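Local coordinates for protein LIN-41 (Caenorhabditis elegans, PDB 4UMG) that controls the onset of developmental plasticity in the worm as a TRIM-NHL protein, to which the filamin domain examined here belongs, at residues V27-L32 and I96-Y101; V73-I78 and V87-R92. One frame throughout, in Å; residues are numbered along the deposited sequence.

Contact 1 (V27-L32 and I96-Y101); sequences VIYVQL and IVALSY
The Y29 ring meets I96 and A98 across the strands at an oblique angle: CE1 of Y29 lies 3.7 Å from CB of A98, and its CD1 3.8 Å from CG2 of I96. One face of the ring carries CG1 of V27, above the plane toward the rim. The second ring, Y101, is also approached obliquely, its CE1 lying 3.7 Å from CD1 of I28. The two strands are joined by four backbone bonds, paired as I28 with L99 and V30 with V97. N of L99 reaches O of I28 at 2.8 Å with an N-H...O angle of 171°, while the longest bond, N of V97 to O of V30, is 3.0 Å. On the buried face, CG1 of V97 occupies the crowded position between backbone N and carbonyl carbon (chi1 61°), within 3.6 Å of CB of V30; the two valines run alongside each other in the same direction. Q31 is bent at chi2 (66°), and its amide meets the end of I96, with NE2 3.4 Å from CD1. An alanine here removes the amide, and the CG1-CD1 end of I96 would probably lose its cover on that side and be freer to swing. I28, V30 and L99 pack on L111 and I113 of strand 107-115. The pair is consistent with strands B and E of an immunoglobulin-like filamin repeat: the ladder satisfies N and O of its four residues, while Y29, Q31 and A98 bond outward; one face supplies branched apolar groups to the core and the other mixes V27, I96 and A98 with Y29, Q31 and S100.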
# COMPACT_ATOMS: atom_id res chain seq x y z
N VAL A 27 -2.20 -6.96 5.81
CA VAL A 27 -2.31 -6.92 4.35
C VAL A 27 -3.15 -5.73 3.86
O VAL A 27 -4.23 -5.47 4.40
CB VAL A 27 -2.89 -8.27 3.81
CG1 VAL A 27 -2.93 -8.28 2.29
CG2 VAL A 27 -2.08 -9.47 4.32
N ILE A 28 -2.67 -5.02 2.82
CA ILE A 28 -3.41 -3.92 2.20
C ILE A 28 -3.52 -4.29 0.73
O ILE A 28 -2.53 -4.72 0.14
CB ILE A 28 -2.69 -2.56 2.39
CG1 ILE A 28 -2.45 -2.24 3.89
CG2 ILE A 28 -3.47 -1.41 1.69
CD1 ILE A 28 -1.40 -1.09 4.07
N TYR A 29 -4.72 -4.13 0.14
CA TYR A 29 -4.91 -4.46 -1.27
C TYR A 29 -4.98 -3.20 -2.09
O TYR A 29 -5.63 -2.25 -1.67
CB TYR A 29 -6.17 -5.30 -1.47
CG TYR A 29 -6.04 -6.68 -0.88
CD1 TYR A 29 -5.33 -7.68 -1.54
CD2 TYR A 29 -6.56 -6.97 0.38
CE1 TYR A 29 -5.23 -8.96 -1.01
CE2 TYR A 29 -6.43 -8.24 0.94
CZ TYR A 29 -5.75 -9.23 0.24
OH TYR A 29 -5.63 -10.50 0.77
N VAL A 30 -4.25 -3.16 -3.22
CA VAL A 30 -4.17 -2.02 -4.14
C VAL A 30 -4.68 -2.42 -5.53
O VAL A 30 -4.31 -3.47 -6.05
CB VAL A 30 -2.73 -1.43 -4.18
CG1 VAL A 30 -2.63 -0.26 -5.16
CG2 VAL A 30 -2.27 -1.01 -2.79
N GLN A 31 -5.60 -1.62 -6.08
CA GLN A 31 -6.17 -1.91 -7.38
C GLN A 31 -5.43 -1.06 -8.39
O GLN A 31 -5.49 0.16 -8.29
CB GLN A 31 -7.66 -1.53 -7.34
CG GLN A 31 -8.45 -1.91 -8.57
CD GLN A 31 -8.56 -3.39 -8.77
OE1 GLN A 31 -7.72 -4.00 -9.45
NE2 GLN A 31 -9.64 -3.98 -8.28
N LEU A 32 -4.70 -1.70 -9.31
CA LEU A 32 -3.97 -0.98 -10.35
C LEU A 32 -4.85 -0.88 -11.59
O LEU A 32 -5.46 -1.86 -12.02
CB LEU A 32 -2.66 -1.69 -10.71
CG LEU A 32 -1.64 -1.90 -9.57
CD1 LEU A 32 -0.48 -2.73 -10.05
CD2 LEU A 32 -1.08 -0.57 -9.03
N ILE A 96 -4.64 -6.65 -9.08
CA ILE A 96 -4.63 -6.44 -7.62
C ILE A 96 -3.23 -6.78 -7.16
O ILE A 96 -2.63 -7.74 -7.66
CB ILE A 96 -5.71 -7.29 -6.87
CG1 ILE A 96 -7.12 -6.71 -7.04
CG2 ILE A 96 -5.35 -7.51 -5.37
CD1 ILE A 96 -7.54 -5.53 -6.07
N VAL A 97 -2.69 -5.97 -6.23
CA VAL A 97 -1.41 -6.24 -5.60
C VAL A 97 -1.67 -6.27 -4.08
O VAL A 97 -2.30 -5.35 -3.54
CB VAL A 97 -0.26 -5.28 -6.02
CG1 VAL A 97 -0.56 -3.83 -5.68
CG2 VAL A 97 1.08 -5.70 -5.41
N ALA A 98 -1.23 -7.33 -3.41
CA ALA A 98 -1.36 -7.42 -1.96
C ALA A 98 -0.04 -6.91 -1.36
O ALA A 98 1.03 -7.32 -1.82
CB ALA A 98 -1.59 -8.87 -1.53
N LEU A 99 -0.12 -5.93 -0.43
CA LEU A 99 1.03 -5.36 0.26
C LEU A 99 1.00 -5.87 1.68
O LEU A 99 -0.02 -5.75 2.35
CB LEU A 99 0.93 -3.84 0.28
CG LEU A 99 0.90 -3.14 -1.08
CD1 LEU A 99 0.93 -1.64 -0.89
CD2 LEU A 99 2.09 -3.52 -1.94
N SER A 100 2.06 -6.55 2.11
CA SER A 100 2.11 -7.12 3.44
C SER A 100 3.22 -6.54 4.26
O SER A 100 4.32 -6.31 3.75
CB SER A 100 2.27 -8.65 3.37
OG SER A 100 1.06 -9.21 2.89
N TYR A 101 2.93 -6.22 5.53
CA TYR A 101 3.94 -5.69 6.43
C TYR A 101 3.68 -6.12 7.87
O TYR A 101 2.57 -6.53 8.21
CB TYR A 101 4.06 -4.15 6.28
CG TYR A 101 2.92 -3.40 6.92
CD1 TYR A 101 1.70 -3.25 6.26
CD2 TYR A 101 3.07 -2.78 8.16
CE1 TYR A 101 0.65 -2.53 6.83
CE2 TYR A 101 2.01 -2.13 8.77
CZ TYR A 101 0.80 -1.99 8.10
OH TYR A 101 -0.25 -1.33 8.68

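Contact 2 (V73-I78 and V87-R92); sequences VQAFVI and VTMTPR
The carbonyl O of V73 is the polar atom approached by two groups of the facing strand, both from M89: CE lies 3.7 Å from V73 O and SD 4.0 Å from it. Neither is a hydrogen bond, and the carbonyl O of A75 likewise meets carbon, with CB of V87 as its neighbour. The separation explains this. The axes of strands 73-78 and 88-91 approach no closer than 8.5 Å, at 145° between their directions, and even the nearest CA atoms, those of F76 and V87, are 6.2 Å apart. Side chains therefore bridge the distance. M89 has CG between the backbone N and the carbonyl carbon (chi1 75°), and a bend at chi3 (66°) swings CE toward the other strand. There the methyl touches two residues, 3.8 Å from CG1 of V73 and 4.0 Å from CB of A75. V87 fills the gap further along with its two methyls: its CG1 faces CB of A75, and its CG2 touches CG2 of V77 at 3.6 Å, the two valines crossing at about a right angle. V73, A75 and V77 direct CB to this side, whereas Q74 and F76 direct it away. V73 and V77 also pack on V115 and L111 of strand 107-115, and M89 and A75 on L99 of strand 96-101. V77 pairs with V85 through its backbone, so the hairpin is closed near its turn and has opened by V87. This is consistent with strands C and D of an immunoglobulin-like sandwich parting toward its two layers. With methyl, thioether and methine groups carrying the interface, its cohesion rests on close apolar packing rather than on directional polar bonds.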
# COMPACT_ATOMS: atom_id res chain seq x y z
N VAL A 73 5.74 -0.46 -9.75
CA VAL A 73 5.09 -0.19 -8.46
C VAL A 73 6.10 -0.26 -7.31
O VAL A 73 6.86 -1.22 -7.19
CB VAL A 73 3.87 -1.17 -8.25
CG1 VAL A 73 3.22 -0.97 -6.88
CG2 VAL A 73 2.84 -1.02 -9.35
N GLN A 74 6.08 0.77 -6.45
CA GLN A 74 6.94 0.83 -5.27
C GLN A 74 6.02 1.10 -4.09
O GLN A 74 5.06 1.86 -4.21
CB GLN A 74 7.95 1.98 -5.41
CG GLN A 74 8.90 1.82 -6.58
CD GLN A 74 9.93 2.92 -6.60
OE1 GLN A 74 11.03 2.76 -6.09
NE2 GLN A 74 9.58 4.06 -7.17
N ALA A 75 6.27 0.46 -2.96
CA ALA A 75 5.46 0.71 -1.77
C ALA A 75 6.38 0.75 -0.57
O ALA A 75 7.26 -0.11 -0.44
CB ALA A 75 4.41 -0.37 -1.60
N PHE A 76 6.24 1.77 0.27
CA PHE A 76 7.01 1.76 1.50
C PHE A 76 6.16 2.11 2.69
O PHE A 76 5.15 2.80 2.57
CB PHE A 76 8.28 2.58 1.46
CG PHE A 76 8.01 4.00 1.15
CD1 PHE A 76 7.67 4.90 2.16
CD2 PHE A 76 8.21 4.49 -0.14
CE1 PHE A 76 7.45 6.24 1.87
CE2 PHE A 76 8.05 5.84 -0.41
CZ PHE A 76 7.66 6.70 0.58
N VAL A 77 6.59 1.65 3.85
CA VAL A 77 5.94 1.86 5.13
C VAL A 77 7.03 2.29 6.08
O VAL A 77 8.12 1.70 6.08
CB VAL A 77 5.23 0.59 5.62
CG1 VAL A 77 4.80 0.71 7.09
CG2 VAL A 77 4.02 0.26 4.75
N ILE A 78 6.77 3.40 6.78
CA ILE A 78 7.69 3.96 7.78
C ILE A 78 7.02 3.84 9.10
O ILE A 78 5.85 4.21 9.25
CB ILE A 78 8.01 5.43 7.49
CG1 ILE A 78 8.37 5.62 6.00
CG2 ILE A 78 9.12 5.91 8.41
CD1 ILE A 78 9.56 4.60 5.44
N VAL A 87 8.15 -4.17 3.14
CA VAL A 87 6.82 -4.40 2.52
C VAL A 87 6.96 -5.48 1.46
O VAL A 87 7.77 -5.35 0.56
CB VAL A 87 6.24 -3.09 1.91
CG1 VAL A 87 4.88 -3.34 1.25
CG2 VAL A 87 6.12 -2.01 2.98
N THR A 88 6.15 -6.54 1.54
CA THR A 88 6.20 -7.59 0.52
C THR A 88 5.05 -7.34 -0.44
O THR A 88 3.92 -7.12 0.00
CB THR A 88 6.08 -8.94 1.23
OG1 THR A 88 7.25 -9.14 2.03
CG2 THR A 88 5.91 -10.11 0.24
N MET A 89 5.33 -7.35 -1.76
CA MET A 89 4.28 -7.17 -2.74
C MET A 89 4.12 -8.43 -3.58
O MET A 89 5.08 -8.95 -4.14
CB MET A 89 4.40 -5.87 -3.54
CG MET A 89 5.44 -5.80 -4.61
SD MET A 89 5.01 -4.35 -5.62
CE MET A 89 5.29 -3.03 -4.41
N THR A 90 2.92 -8.97 -3.50
CA THR A 90 2.53 -10.20 -4.19
C THR A 90 1.57 -9.82 -5.30
O THR A 90 0.49 -9.30 -4.99
CB THR A 90 1.86 -11.15 -3.17
OG1 THR A 90 2.70 -11.29 -2.03
CG2 THR A 90 1.53 -12.53 -3.76
N PRO A 91 1.87 -10.16 -6.59
CA PRO A 91 0.91 -9.86 -7.66
C PRO A 91 -0.24 -10.85 -7.58
O PRO A 91 -0.04 -12.04 -7.27
CB PRO A 91 1.72 -10.05 -8.95
CG PRO A 91 2.80 -11.02 -8.58
CD PRO A 91 3.09 -10.81 -7.12
N ARG A 92 -1.45 -10.35 -7.79
CA ARG A 92 -2.66 -11.17 -7.79
C ARG A 92 -3.33 -11.02 -9.14
O ARG A 92 -2.84 -10.25 -9.98
CB ARG A 92 -3.59 -10.78 -6.62
CG ARG A 92 -3.03 -11.15 -5.24
CD ARG A 92 -3.13 -12.64 -4.94
NE ARG A 92 -2.53 -12.98 -3.65
CZ ARG A 92 -1.69 -13.99 -3.45
NH1 ARG A 92 -1.31 -14.76 -4.47
NH2 ARG A 92 -1.20 -14.22 -2.25

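The centres of the two contacts lie about 7 Å apart, both inside one filamin repeat. Along the chain the order is 27-32, 73-78, 87-92, 96-101, so contact 1 brackets contact 2, and an unmodelled region, 42-69, falls between the first two segments. Strands 84-91 and 96-101 are sheet neighbours and join the contacts directly: S100 N lies 2.9 Å from T88 O and A98 O 3.0 Å from T90 N, both probable hydrogen bonds, while M89 CB packs against L99 CD2. Having left strand 73-78, strand 84-91 therefore pairs with the ladder of contact 1, so that the I28, V30, V97 and L99 face of contact 1 shares one apolar core with the side chains of contact 2.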